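Local coordinates for CheC-like superfamily protein (Shewanella oneidensis, PDB 3H2D), which belongs to the CheX branch of the CheC-like chemotaxis phosphatases and probably dephosphorylates the response regulator CheY during chemotactic signalling, at residues 5-10 with 134-139; 12-17 with 91-96; 20-25 with 68-73; 41-46 with 119-124; 61-66 with 144-149. All blocks are in the same frame, centred on the assembly; numbering follows the deposited sequence.

Contact 1: residues 5-10 with 134-139; sequences NFINPF and TKIIMP
Ile7, in the turn leading into helix 8-21, meets Ile136 of strand 135-142, and the two branched side chains lie alongside each other, sliding past in opposite directions. CD1 of Ile7 carries most of the contact: it reaches CG2 of Ile136 at 3.6 Å and also sits 3.6 Å from the Ile136 carbonyl O. Higher up the chain, Ile7 CB lies 3.8 Å from the same CG2 atom. The first torsion of Ile7 sets CG1 anti to the backbone N (chi1 -159°), and the near-extended chi2 (160°) then carries CD1 out to Ile136, while the CG2 branch takes the crowded position between N and the carbonyl carbon. In the conformer described, CG of Met138, a selenomethionine, comes to 4.0 Å from Ile7 CD1, a contact that its second conformer leaves less certain. Pro31 and Ile149 close around Ile7 from neighbouring strands, and Met2 and Val4 press on Ile136.

Packing thins towards the 3-10 turn. Phe6 grazes the strand with CB alone, 4.5 Å from Ile136 CD1, and its ring leads off to an edge-to-face contact with Tyr110. On the more open flank, Asn5 points away from the strand, and Asn8 starts away before its end swings nearer, still without touching it; a weak bond joins Asn8 ND2 to Asn5 OD1 (3.0 Å). The contact seats the start of helix 8-21 on the antiparallel sheet. The strand's backbone bonds go to its neighbours there, so the helix is held here by hydrocarbon contact, and the amides are left on the side that water can reach.

Contact 2: residues 12-17 with 91-96; sequences QSLLNV and GEITNM
Val17 and Met96, the latter a selenomethionine, make the closest of the apolar contacts between these two helices, their side chains crossing at about a right angle. Both methyl branches of Val17 are used: CG1 touches CE of Met96 at 3.8 Å, and CG2 lies 4.0 Å from Met96 CB. The valine is thus met near the root and at the end of one long side chain, because the bend at chi3 of Met96 (-80°) brings CE round to it. Ile93, one turn earlier, supplies the second half of the surface. Its CG1 lies 4.3 Å from Val17 CG1, and its CG2 receives CD1 of Leu14 at 4.1 Å.

Helix 8-21 and the long helix 84-107 here run closer to antiparallel than parallel, with 133° between their directions and 9.9 Å between the short axes. Together they form part of the helical layer that packs on one side of the antiparallel sheet of this CheX-like fold: Leu14 also rests on Phe140 of the sheet, and Thr94 on Ile47.

Polar groups contribute little across the helix pair. CB of Ser13 comes to 4.4 Å from the Met96 carbonyl O, but the serine OG bonds back to Pro9 O within its own helix. In the same way Thr94 OG1 bonds to Val90 O. Glu92 and Asn95, whose spacing matches the E-x-x-N signature known from CheC-type phosphatases, take no part in the contact.

Contact 3: residues 20-25 with 68-73; sequences TMASLE and LQIMQN
Asn73 holds its CG anti to the carbonyl carbon (chi1 -72°), which carries its amide across to Ala22, while chi1 of Leu24 (-166°) puts CG anti to its own backbone N and chi2 (158°) sends CD1 on to Gln69 and Ile70. Asn73 ND2 donates to Ala22 O at 2.7 Å; the acceptor lies in the amide plane of Asn73, and the donor approaches nearly along the C=O axis. The other end of that amide is held as well: Gln69, bent at chi2, turns back so that its NE2 reaches Asn73 OD1 at 2.9 Å, from above the carbonyl plane.

Beside this polar pair runs an apolar seam. Leu24 CD1 packs on CG of Gln69 at 3.8 Å and on Ile70 CG1 at 3.9 Å, crossing the isoleucine at about a right angle. CB of Ala22 adds a contact with Ile70 CG2 at 4.2 Å.

The contact joins the C-terminal end of helix 8-21, which the chain leaves at Ser23 with positive phi, to helix 64-75. Ala22 O, just past that end, probably carries some of the negative end of the helix dipole, which would strengthen it as an acceptor; the second bond from Gln69 fixes the amide's rotation and probably polarises it as a donor.

Contact 4: residues 41-46 with 119-124; sequences GDVSGL and VVSGQG
Ser44 and Val120 satisfy each other's backbones: Ser44 N donates to Val120 O at 2.9 Å, and Val120 N returns the bond to Ser44 O at 2.8 Å. Two residues along, Gly122 N gives a nearly straight bond to Asp42 O (3.0 Å, 171°), with the donor tilted from the carbonyl plane. Further along, the side chain of Asp42 joins in: its OD1 accepts Gly124 N at 3.0 Å, the donor lying close to the C-O bond direction. Beyond the two segments, Asp42 OD2 accepts Gln64 N, Ser44 OG is bonded to both His125 NE2 and Thr61 OG1, and His125 ND1 serves Gly122 O.

The two strands are antiparallel neighbours in the sheet, and Asp42 with Val43 forms a classic beta bulge opposite Phe62. On the face towards helix 84-107, Val43 CG2 packs on Val119 CG1 at 3.6 Å. On the other face, Leu46 CD1 meets Val120 CG2 at 3.9 Å. Val119 to Ser121 also pair with a strand of the second subunit, so the sheet continues across the dimer.

With both oxygens of Asp42 accepting main-chain N-H groups, its carboxylate is probably stabilised as the anion and bridges a turn and the start of a helix.

Contact 5: residues 61-66 with 144-149; sequences TFEQKL and YGTAFI. With GOL (glycerol), chain D.
The carboxylate of Glu63 is approached from above its plane by Thr146 N, which donates to OE1 at 2.8 Å. The Phe62 ring meets CB of Ala147 with its CD2 atom at 3.8 Å, and Val67 and Ile70 also pack on it. Lys65 crosses Tyr144 at about a right angle, its CE 4.2 Å from CD1 of the ring. A glycerol, probably from the crystallisation liquor, spans the Glu63 carboxylate: its O1 donates to Glu63 OE1 at 2.7 Å and its O2 to Glu63 OE2 at 2.6 Å, while Thr146 OG1 donates to glycerol O2. OE1 is thus gripped twice. The extended chain of Glu63 beyond CG brings OE1 to 3.2 Å from Gly145 CA, close over a residue with no side chain.

Residues 61-66 pass from strand 54-62 into helix 64-75, with Glu63 at the N-cap position, and lie against antiparallel strand 145-153. Thr61 and Phe148 are a hydrogen-bonded pair, Phe62 and Ala147 a non-hydrogen-bonded one, and Glu63 N adds a bond to Thr146 O.

Leu66 CD2 settles 3.7 Å from Ala147 CB. Thr61 OG1, bonded to Ser44, also holds a water at 2.7 Å that donates weakly to Phe148 O.

How the contacts relate
From the N terminus, helix 8-21 takes part in three contacts in turn. Contact 1 closes the longest loop, from the helix start to strand 135-142, and contacts 2, 3 and 4 lie inside it. Contact 2 ties the middle of the helix to helix 84-107, and within its loop contact 3 joins the helix end to helix 64-75. Contact 4 pairs strands 43-51 and 113-122 and crosses contacts 2, 3 and 5. Contact 5 crosses the other four, linking strand 54-62 and the start of helix 64-75 to strand 145-153. Contacts 4 and 5 meet through Ser44 and Thr61, and Ile93 on Ile70 joins contacts 2 and 3, binding helices and sheet together.

Contact 1: residues 5-10 with 134-139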
# COMPACT_ATOMS: atom_id res chain seq x y z
N ASN B 5 -6.61 -17.05 13.13
CA ASN B 5 -7.80 -16.32 13.60
C ASN B 5 -7.63 -14.81 13.74
O ASN B 5 -8.63 -14.13 13.92
CB ASN B 5 -8.30 -16.88 14.94
CG ASN B 5 -8.85 -18.29 14.80
OD1 ASN B 5 -9.70 -18.56 13.95
ND2 ASN B 5 -8.37 -19.18 15.64
N PHE B 6 -6.41 -14.28 13.69
CA PHE B 6 -6.22 -12.83 13.65
C PHE B 6 -6.86 -12.16 12.45
O PHE B 6 -7.08 -10.95 12.46
CB PHE B 6 -4.73 -12.44 13.82
CG PHE B 6 -4.28 -12.42 15.24
CD1 PHE B 6 -4.60 -11.36 16.06
CD2 PHE B 6 -3.56 -13.49 15.78
CE1 PHE B 6 -4.22 -11.37 17.44
CE2 PHE B 6 -3.17 -13.51 17.14
CZ PHE B 6 -3.50 -12.44 17.97
N ILE B 7 -7.18 -12.92 11.40
CA ILE B 7 -7.86 -12.34 10.26
C ILE B 7 -9.36 -12.16 10.52
O ILE B 7 -9.99 -11.37 9.85
CB ILE B 7 -7.57 -13.14 8.95
CG1 ILE B 7 -7.83 -12.25 7.70
CG2 ILE B 7 -8.34 -14.46 8.90
CD1 ILE B 7 -7.16 -12.73 6.47
N ASN B 8 -9.91 -12.90 11.49
CA ASN B 8 -11.35 -12.93 11.71
C ASN B 8 -12.00 -11.55 11.93
O ASN B 8 -13.02 -11.27 11.33
CB ASN B 8 -11.73 -13.91 12.82
CG ASN B 8 -11.47 -15.36 12.43
OD1 ASN B 8 -11.25 -15.63 11.26
ND2 ASN B 8 -11.51 -16.28 13.38
N PRO B 9 -11.42 -10.67 12.78
CA PRO B 9 -11.97 -9.29 12.93
C PRO B 9 -12.06 -8.48 11.63
O PRO B 9 -13.00 -7.66 11.44
CB PRO B 9 -10.99 -8.64 13.91
CG PRO B 9 -10.31 -9.75 14.56
CD PRO B 9 -10.29 -10.92 13.68
N PHE B 10 -11.09 -8.71 10.75
CA PHE B 10 -11.07 -8.06 9.45
C PHE B 10 -12.13 -8.66 8.53
O PHE B 10 -12.89 -7.93 7.87
CB PHE B 10 -9.66 -8.17 8.83
CG PHE B 10 -8.58 -7.53 9.66
CD1 PHE B 10 -8.30 -6.19 9.52
CD2 PHE B 10 -7.87 -8.27 10.61
CE1 PHE B 10 -7.28 -5.57 10.29
CE2 PHE B 10 -6.89 -7.67 11.40
CZ PHE B 10 -6.59 -6.31 11.24
N THR B 134 3.77 -13.92 9.86
CA THR B 134 2.87 -14.77 9.12
C THR B 134 2.00 -13.95 8.20
O THR B 134 1.51 -12.93 8.60
CB THR B 134 1.97 -15.57 10.07
OG1 THR B 134 2.77 -16.11 11.13
CG2 THR B 134 1.25 -16.71 9.30
N LYS B 135 1.80 -14.41 6.98
CA LYS B 135 0.92 -13.72 6.03
C LYS B 135 -0.34 -14.56 5.99
O LYS B 135 -0.26 -15.74 5.69
CB LYS B 135 1.56 -13.66 4.62
CG LYS B 135 2.74 -12.64 4.46
CD LYS B 135 4.07 -13.18 4.89
CE LYS B 135 5.19 -12.15 4.87
NZ LYS B 135 6.38 -12.65 5.57
N ILE B 136 -1.48 -13.98 6.30
CA ILE B 136 -2.76 -14.69 6.28
C ILE B 136 -3.63 -14.11 5.17
O ILE B 136 -3.86 -12.91 5.13
CB ILE B 136 -3.54 -14.54 7.60
CG1 ILE B 136 -2.70 -14.94 8.80
CG2 ILE B 136 -4.83 -15.32 7.55
CD1 ILE B 136 -3.37 -14.50 10.11
N ILE B 137 -4.08 -14.95 4.25
CA ILE B 137 -4.89 -14.50 3.16
C ILE B 137 -6.18 -15.31 3.07
O ILE B 137 -6.21 -16.51 3.37
CB ILE B 137 -4.13 -14.59 1.82
CG1 ILE B 137 -5.00 -14.08 0.68
CG2 ILE B 137 -3.70 -16.00 1.53
CD1 ILE B 137 -4.18 -13.62 -0.55
N MSE B 138 -7.25 -14.66 2.64
CA MSE B 138 -8.49 -15.37 2.42
C MSE B 138 -9.23 -14.78 1.25
O MSE B 138 -9.32 -13.57 1.12
CB MSE B 138 -9.37 -15.32 3.65
CG MSE B 138 -10.00 -14.00 3.95
SE MSE B 138 -11.07 -14.29 5.58
CE MSE B 138 -12.72 -14.92 4.78
N PRO B 139 -9.75 -15.65 0.40
CA PRO B 139 -10.59 -15.23 -0.73
C PRO B 139 -12.05 -15.03 -0.31
O PRO B 139 -12.50 -15.61 0.71
CB PRO B 139 -10.43 -16.40 -1.70
CG PRO B 139 -10.37 -17.56 -0.80
CD PRO B 139 -9.56 -17.12 0.40

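Contact 2: residues 12-17 with 91-96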
# COMPACT_ATOMS: atom_id res chain seq x y z
N GLN B 12 -14.90 -10.20 9.53
CA GLN B 12 -16.23 -9.84 10.03
C GLN B 12 -16.57 -8.41 9.63
O GLN B 12 -17.69 -8.11 9.22
CB GLN B 12 -16.24 -10.03 11.54
CG GLN B 12 -16.11 -11.51 11.97
CD GLN B 12 -15.68 -11.74 13.45
OE1 GLN B 12 -15.66 -10.80 14.28
NE2 GLN B 12 -15.35 -13.01 13.77
N SER B 13 -15.59 -7.52 9.75
CA SER B 13 -15.81 -6.12 9.44
C SER B 13 -16.11 -5.92 7.95
O SER B 13 -16.97 -5.12 7.62
CB SER B 13 -14.63 -5.22 9.92
OG SER B 13 -14.46 -5.39 11.32
N LEU B 14 -15.40 -6.63 7.07
CA LEU B 14 -15.63 -6.53 5.64
C LEU B 14 -17.03 -7.05 5.34
O LEU B 14 -17.76 -6.44 4.56
CB LEU B 14 -14.58 -7.31 4.83
CG LEU B 14 -14.75 -7.26 3.30
CD1 LEU B 14 -14.60 -5.80 2.71
CD2 LEU B 14 -13.81 -8.25 2.62
N LEU B 15 -17.40 -8.17 5.94
CA LEU B 15 -18.72 -8.75 5.67
C LEU B 15 -19.80 -7.79 6.18
O LEU B 15 -20.84 -7.62 5.54
CB LEU B 15 -18.86 -10.14 6.29
CG LEU B 15 -18.03 -11.29 5.71
CD1 LEU B 15 -18.50 -12.59 6.41
CD2 LEU B 15 -18.14 -11.38 4.17
N ASN B 16 -19.56 -7.13 7.30
CA ASN B 16 -20.46 -6.05 7.73
C ASN B 16 -20.69 -4.96 6.70
O ASN B 16 -21.82 -4.58 6.43
CB ASN B 16 -19.96 -5.37 9.02
CG ASN B 16 -20.19 -6.18 10.22
OD1 ASN B 16 -20.91 -7.17 10.19
ND2 ASN B 16 -19.55 -5.79 11.32
N VAL B 17 -19.62 -4.43 6.13
CA VAL B 17 -19.73 -3.35 5.16
C VAL B 17 -20.43 -3.85 3.87
O VAL B 17 -21.44 -3.29 3.45
CB VAL B 17 -18.35 -2.74 4.85
CG1 VAL B 17 -18.47 -1.66 3.80
CG2 VAL B 17 -17.75 -2.15 6.14
N GLY B 91 -11.06 3.44 -0.46
CA GLY B 91 -10.38 4.04 0.69
C GLY B 91 -11.27 4.03 1.91
O GLY B 91 -10.82 3.67 2.99
N GLU B 92 -12.53 4.41 1.74
CA GLU B 92 -13.48 4.43 2.86
C GLU B 92 -13.82 3.04 3.34
O GLU B 92 -13.88 2.82 4.54
CB GLU B 92 -14.77 5.20 2.52
CG GLU B 92 -14.58 6.70 2.43
CD GLU B 92 -13.98 7.28 3.74
OE1 GLU B 92 -14.40 6.83 4.84
OE2 GLU B 92 -13.07 8.13 3.69
N ILE B 93 -13.97 2.10 2.44
CA ILE B 93 -14.16 0.70 2.84
C ILE B 93 -12.96 0.23 3.64
O ILE B 93 -13.10 -0.44 4.70
CB ILE B 93 -14.39 -0.26 1.61
CG1 ILE B 93 -15.74 0.08 0.96
CG2 ILE B 93 -14.30 -1.72 2.03
CD1 ILE B 93 -15.98 -0.68 -0.34
N THR B 94 -11.76 0.57 3.16
CA THR B 94 -10.54 0.18 3.87
C THR B 94 -10.51 0.73 5.31
O THR B 94 -10.15 0.00 6.29
CB THR B 94 -9.28 0.64 3.10
OG1 THR B 94 -9.29 0.05 1.81
CG2 THR B 94 -8.02 0.22 3.81
N ASN B 95 -10.86 2.01 5.45
CA ASN B 95 -10.91 2.62 6.78
C ASN B 95 -11.94 1.92 7.68
O ASN B 95 -11.67 1.72 8.87
CB ASN B 95 -11.28 4.09 6.72
CG ASN B 95 -10.11 4.99 6.56
OD1 ASN B 95 -9.00 4.69 7.00
ND2 ASN B 95 -10.37 6.16 5.90
N MSE B 96 -13.11 1.57 7.14
CA MSE B 96 -14.13 0.93 7.98
C MSE B 96 -13.79 -0.51 8.36
O MSE B 96 -14.08 -0.92 9.47
CB MSE B 96 -15.52 0.99 7.31
CG MSE B 96 -16.01 2.36 7.12
SE MSE B 96 -17.87 2.28 6.44
CE MSE B 96 -17.47 1.93 4.61

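Contact 3: residues 20-25 with 68-73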
# COMPACT_ATOMS: atom_id res chain seq x y z
N THR B 20 -24.13 -6.03 4.56
CA THR B 20 -25.22 -5.14 4.96
C THR B 20 -25.22 -3.81 4.22
O THR B 20 -26.18 -3.52 3.52
CB THR B 20 -25.32 -4.89 6.50
OG1 THR B 20 -24.47 -3.80 6.87
CG2 THR B 20 -24.93 -6.15 7.28
N MSE B 21 -24.17 -3.01 4.33
CA MSE B 21 -24.18 -1.67 3.70
C MSE B 21 -24.23 -1.73 2.15
O MSE B 21 -24.73 -0.79 1.50
CB MSE B 21 -22.98 -0.81 4.17
CG MSE B 21 -23.18 0.05 5.45
SE MSE B 21 -21.43 0.50 6.21
CE MSE B 21 -21.84 0.24 8.12
N ALA B 22 -23.70 -2.80 1.55
CA ALA B 22 -23.73 -2.96 0.10
C ALA B 22 -24.71 -4.03 -0.37
O ALA B 22 -24.76 -4.32 -1.57
CB ALA B 22 -22.29 -3.23 -0.46
N SER B 23 -25.47 -4.61 0.56
CA SER B 23 -26.40 -5.70 0.29
C SER B 23 -25.86 -6.74 -0.71
O SER B 23 -26.60 -7.20 -1.58
CB SER B 23 -27.73 -5.15 -0.22
OG SER B 23 -28.25 -4.17 0.65
N LEU B 24 -24.59 -7.10 -0.59
CA LEU B 24 -23.95 -8.00 -1.55
C LEU B 24 -23.30 -9.15 -0.77
O LEU B 24 -22.38 -8.91 -0.00
CB LEU B 24 -22.91 -7.21 -2.36
CG LEU B 24 -22.33 -7.83 -3.63
CD1 LEU B 24 -21.77 -6.78 -4.56
CD2 LEU B 24 -21.26 -8.87 -3.28
N GLU B 25 -23.79 -10.37 -0.97
CA GLU B 25 -23.30 -11.55 -0.26
C GLU B 25 -21.94 -12.00 -0.82
O GLU B 25 -21.86 -12.46 -1.95
CB GLU B 25 -24.32 -12.70 -0.36
CG GLU B 25 -23.99 -13.97 0.45
CD GLU B 25 -24.68 -15.22 -0.10
OE1 GLU B 25 -25.50 -15.82 0.63
OE2 GLU B 25 -24.41 -15.62 -1.27
N LEU B 68 -17.33 -2.34 -8.78
CA LEU B 68 -18.37 -1.53 -9.41
C LEU B 68 -19.79 -1.89 -8.95
O LEU B 68 -20.66 -1.01 -8.85
CB LEU B 68 -18.25 -1.55 -10.92
CG LEU B 68 -16.99 -0.91 -11.52
CD1 LEU B 68 -17.00 -1.10 -13.03
CD2 LEU B 68 -16.94 0.61 -11.16
N GLN B 69 -20.05 -3.16 -8.70
CA GLN B 69 -21.34 -3.54 -8.14
C GLN B 69 -21.50 -3.07 -6.69
O GLN B 69 -22.60 -2.71 -6.28
CB GLN B 69 -21.57 -5.05 -8.18
CG GLN B 69 -23.03 -5.47 -7.87
CD GLN B 69 -24.04 -4.91 -8.83
OE1 GLN B 69 -23.91 -5.08 -10.04
NE2 GLN B 69 -25.07 -4.23 -8.30
N ILE B 70 -20.41 -3.14 -5.91
CA ILE B 70 -20.38 -2.61 -4.55
C ILE B 70 -20.69 -1.10 -4.59
O ILE B 70 -21.54 -0.60 -3.81
CB ILE B 70 -18.99 -2.91 -3.85
CG1 ILE B 70 -18.82 -4.41 -3.57
CG2 ILE B 70 -18.78 -2.10 -2.54
CD1 ILE B 70 -17.42 -4.76 -3.11
N MSE B 71 -20.04 -0.36 -5.50
CA MSE B 71 -20.35 1.05 -5.64
C MSE B 71 -21.78 1.30 -6.06
O MSE B 71 -22.39 2.23 -5.55
CB MSE B 71 -19.45 1.78 -6.61
CG MSE B 71 -19.56 3.35 -6.35
SE MSE B 71 -18.27 4.12 -7.41
CE MSE B 71 -18.98 5.90 -7.69
N GLN B 72 -22.31 0.52 -7.00
CA GLN B 72 -23.71 0.66 -7.38
C GLN B 72 -24.61 0.54 -6.13
O GLN B 72 -25.52 1.33 -5.96
CB GLN B 72 -24.13 -0.38 -8.41
CG GLN B 72 -25.61 -0.25 -8.86
CD GLN B 72 -25.88 1.05 -9.62
OE1 GLN B 72 -25.07 1.47 -10.46
NE2 GLN B 72 -26.96 1.72 -9.28
N ASN B 73 -24.37 -0.50 -5.33
CA ASN B 73 -25.26 -0.81 -4.22
C ASN B 73 -25.13 0.19 -3.06
O ASN B 73 -26.12 0.54 -2.42
CB ASN B 73 -24.95 -2.20 -3.70
CG ASN B 73 -25.39 -3.30 -4.64
OD1 ASN B 73 -25.86 -3.05 -5.75
ND2 ASN B 73 -25.23 -4.52 -4.20

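Contact 4: residues 41-46 with 119-124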
# COMPACT_ATOMS: atom_id res chain seq x y z
N GLY B 41 -6.15 -8.66 -8.48
CA GLY B 41 -7.31 -7.85 -8.67
C GLY B 41 -7.02 -6.58 -9.43
O GLY B 41 -5.95 -6.37 -9.97
N ASP B 42 -8.00 -5.71 -9.45
CA ASP B 42 -7.99 -4.51 -10.30
C ASP B 42 -7.94 -3.21 -9.48
O ASP B 42 -7.50 -2.16 -9.96
CB ASP B 42 -9.23 -4.56 -11.19
CG ASP B 42 -9.26 -5.80 -12.04
OD1 ASP B 42 -8.18 -6.17 -12.60
OD2 ASP B 42 -10.35 -6.40 -12.14
N VAL B 43 -8.43 -3.27 -8.27
CA VAL B 43 -8.31 -2.12 -7.34
C VAL B 43 -8.10 -2.69 -5.95
O VAL B 43 -8.75 -3.68 -5.59
CB VAL B 43 -9.55 -1.18 -7.43
CG1 VAL B 43 -10.88 -1.84 -6.94
CG2 VAL B 43 -9.25 0.13 -6.69
N SER B 44 -7.21 -2.08 -5.16
CA SER B 44 -6.92 -2.59 -3.81
C SER B 44 -6.78 -1.44 -2.84
O SER B 44 -6.20 -0.42 -3.21
CB SER B 44 -5.62 -3.41 -3.80
OG SER B 44 -5.75 -4.61 -4.53
N GLY B 45 -7.29 -1.63 -1.62
CA GLY B 45 -7.07 -0.70 -0.50
C GLY B 45 -6.00 -1.30 0.42
O GLY B 45 -6.13 -2.44 0.84
N LEU B 46 -4.96 -0.51 0.71
CA LEU B 46 -3.82 -0.91 1.52
C LEU B 46 -3.65 0.07 2.68
O LEU B 46 -3.82 1.28 2.51
CB LEU B 46 -2.53 -0.89 0.70
CG LEU B 46 -2.25 -2.07 -0.24
CD1 LEU B 46 -3.28 -2.12 -1.31
CD2 LEU B 46 -0.83 -1.88 -0.84
N VAL B 119 -4.77 3.51 -2.18
CA VAL B 119 -5.52 2.70 -3.12
C VAL B 119 -4.76 2.53 -4.44
O VAL B 119 -4.35 3.50 -5.06
CB VAL B 119 -6.95 3.28 -3.39
CG1 VAL B 119 -7.78 2.37 -4.31
CG2 VAL B 119 -7.63 3.50 -2.02
N VAL B 120 -4.60 1.26 -4.82
CA VAL B 120 -3.91 0.84 -6.01
C VAL B 120 -4.95 0.60 -7.07
O VAL B 120 -5.96 -0.04 -6.80
CB VAL B 120 -3.19 -0.47 -5.74
CG1 VAL B 120 -2.51 -1.00 -7.04
CG2 VAL B 120 -2.19 -0.31 -4.54
N SER B 121 -4.72 1.15 -8.26
CA SER B 121 -5.56 0.91 -9.43
C SER B 121 -4.69 0.36 -10.55
O SER B 121 -3.69 0.98 -10.89
CB SER B 121 -6.22 2.20 -9.90
OG SER B 121 -7.04 2.77 -8.90
N GLY B 122 -5.09 -0.77 -11.13
CA GLY B 122 -4.31 -1.40 -12.21
C GLY B 122 -4.84 -2.78 -12.51
O GLY B 122 -5.00 -3.57 -11.59
N GLN B 123 -5.06 -3.10 -13.79
CA GLN B 123 -5.62 -4.40 -14.15
C GLN B 123 -4.69 -5.50 -13.66
O GLN B 123 -3.48 -5.43 -13.83
CB GLN B 123 -5.84 -4.56 -15.67
CG GLN B 123 -6.50 -5.92 -16.04
CD GLN B 123 -7.16 -5.95 -17.42
OE1 GLN B 123 -7.15 -4.96 -18.17
NE2 GLN B 123 -7.73 -7.10 -17.77
N GLY B 124 -5.27 -6.50 -13.02
CA GLY B 124 -4.51 -7.70 -12.66
C GLY B 124 -3.26 -7.55 -11.83
O GLY B 124 -2.31 -8.30 -12.02

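Contact 5: residues 61-66 with 144-149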
# COMPACT_ATOMS: atom_id res chain seq x y z
N THR B 61 -8.39 -6.49 -1.80
CA THR B 61 -8.25 -6.46 -3.25
C THR B 61 -9.55 -6.90 -3.88
O THR B 61 -10.14 -7.86 -3.37
CB THR B 61 -7.10 -7.39 -3.66
OG1 THR B 61 -5.86 -6.89 -3.10
CG2 THR B 61 -6.96 -7.50 -5.22
N PHE B 62 -9.99 -6.20 -4.92
CA PHE B 62 -11.25 -6.45 -5.63
C PHE B 62 -11.06 -6.56 -7.15
O PHE B 62 -10.30 -5.77 -7.74
CB PHE B 62 -12.27 -5.32 -5.43
CG PHE B 62 -12.62 -5.00 -4.00
CD1 PHE B 62 -11.88 -4.06 -3.30
CD2 PHE B 62 -13.71 -5.59 -3.37
CE1 PHE B 62 -12.23 -3.74 -1.97
CE2 PHE B 62 -14.06 -5.25 -2.06
CZ PHE B 62 -13.32 -4.32 -1.38
N GLU B 63 -11.79 -7.47 -7.81
CA GLU B 63 -11.95 -7.40 -9.26
C GLU B 63 -12.87 -6.27 -9.63
O GLU B 63 -13.73 -5.88 -8.85
CB GLU B 63 -12.49 -8.75 -9.82
CG GLU B 63 -11.41 -9.79 -9.78
CD GLU B 63 -11.86 -11.17 -10.13
OE1 GLU B 63 -13.08 -11.44 -10.05
OE2 GLU B 63 -10.97 -12.00 -10.44
N GLN B 64 -12.68 -5.73 -10.83
CA GLN B 64 -13.41 -4.55 -11.27
C GLN B 64 -14.91 -4.72 -11.22
O GLN B 64 -15.62 -3.80 -10.77
CB GLN B 64 -12.98 -4.15 -12.67
CG GLN B 64 -13.78 -2.97 -13.21
CD GLN B 64 -13.20 -2.33 -14.44
OE1 GLN B 64 -12.03 -2.04 -14.50
NE2 GLN B 64 -14.06 -2.11 -15.44
N LYS B 65 -15.45 -5.83 -11.75
CA LYS B 65 -16.93 -5.95 -11.80
C LYS B 65 -17.55 -5.97 -10.37
O LYS B 65 -18.63 -5.40 -10.11
CB LYS B 65 -17.34 -7.19 -12.60
CG LYS B 65 -18.83 -7.31 -12.86
CD LYS B 65 -19.15 -8.70 -13.39
CE LYS B 65 -20.62 -8.91 -13.65
NZ LYS B 65 -21.06 -8.17 -14.89
N LEU B 66 -16.82 -6.59 -9.45
CA LEU B 66 -17.24 -6.65 -8.06
C LEU B 66 -17.23 -5.28 -7.41
O LEU B 66 -18.24 -4.91 -6.79
CB LEU B 66 -16.41 -7.65 -7.27
CG LEU B 66 -16.63 -7.72 -5.74
CD1 LEU B 66 -18.08 -7.95 -5.33
CD2 LEU B 66 -15.70 -8.76 -5.07
N TYR B 144 -20.22 -11.69 -9.15
CA TYR B 144 -19.59 -10.49 -9.71
C TYR B 144 -18.09 -10.60 -9.75
O TYR B 144 -17.42 -9.76 -10.38
CB TYR B 144 -19.93 -9.28 -8.87
CG TYR B 144 -21.40 -9.13 -8.75
CD1 TYR B 144 -22.14 -8.59 -9.79
CD2 TYR B 144 -22.07 -9.59 -7.63
CE1 TYR B 144 -23.51 -8.47 -9.70
CE2 TYR B 144 -23.43 -9.46 -7.51
CZ TYR B 144 -24.14 -8.91 -8.56
OH TYR B 144 -25.49 -8.78 -8.44
N GLY B 145 -17.55 -11.60 -9.07
CA GLY B 145 -16.13 -11.83 -9.02
C GLY B 145 -15.58 -11.94 -7.61
O GLY B 145 -16.33 -12.09 -6.63
N THR B 146 -14.26 -11.84 -7.52
CA THR B 146 -13.51 -12.22 -6.33
C THR B 146 -12.85 -11.03 -5.60
O THR B 146 -12.42 -10.04 -6.20
CB THR B 146 -12.41 -13.26 -6.72
OG1 THR B 146 -13.02 -14.29 -7.54
CG2 THR B 146 -11.76 -13.85 -5.48
N ALA B 147 -12.78 -11.14 -4.27
CA ALA B 147 -12.01 -10.23 -3.46
C ALA B 147 -11.09 -11.06 -2.56
O ALA B 147 -11.29 -12.25 -2.40
CB ALA B 147 -12.92 -9.27 -2.63
N PHE B 148 -10.07 -10.41 -2.03
CA PHE B 148 -9.12 -11.01 -1.08
C PHE B 148 -8.79 -10.03 0.02
O PHE B 148 -8.60 -8.84 -0.25
CB PHE B 148 -7.79 -11.37 -1.77
CG PHE B 148 -7.91 -12.26 -2.94
CD1 PHE B 148 -8.06 -11.73 -4.19
CD2 PHE B 148 -7.86 -13.63 -2.80
CE1 PHE B 148 -8.13 -12.56 -5.29
CE2 PHE B 148 -7.93 -14.46 -3.88
CZ PHE B 148 -8.08 -13.93 -5.12
N ILE B 149 -8.72 -10.54 1.25
CA ILE B 149 -8.10 -9.81 2.33
C ILE B 149 -6.80 -10.51 2.64
O ILE B 149 -6.74 -11.73 2.68
CB ILE B 149 -8.93 -9.79 3.65
CG1 ILE B 149 -10.12 -8.89 3.56
CG2 ILE B 149 -8.06 -9.30 4.82
CD1 ILE B 149 -11.13 -9.10 4.75
C1 GOL D . -13.87 -14.77 -10.83
O1 GOL D . -13.86 -13.54 -11.53
C2 GOL D . -12.50 -15.42 -10.66
O2 GOL D . -11.55 -14.49 -10.14
C3 GOL D . -11.93 -15.97 -11.96
O3 GOL D . -10.58 -16.36 -11.76
O HOH W 1 -5.29 -8.16 -0.77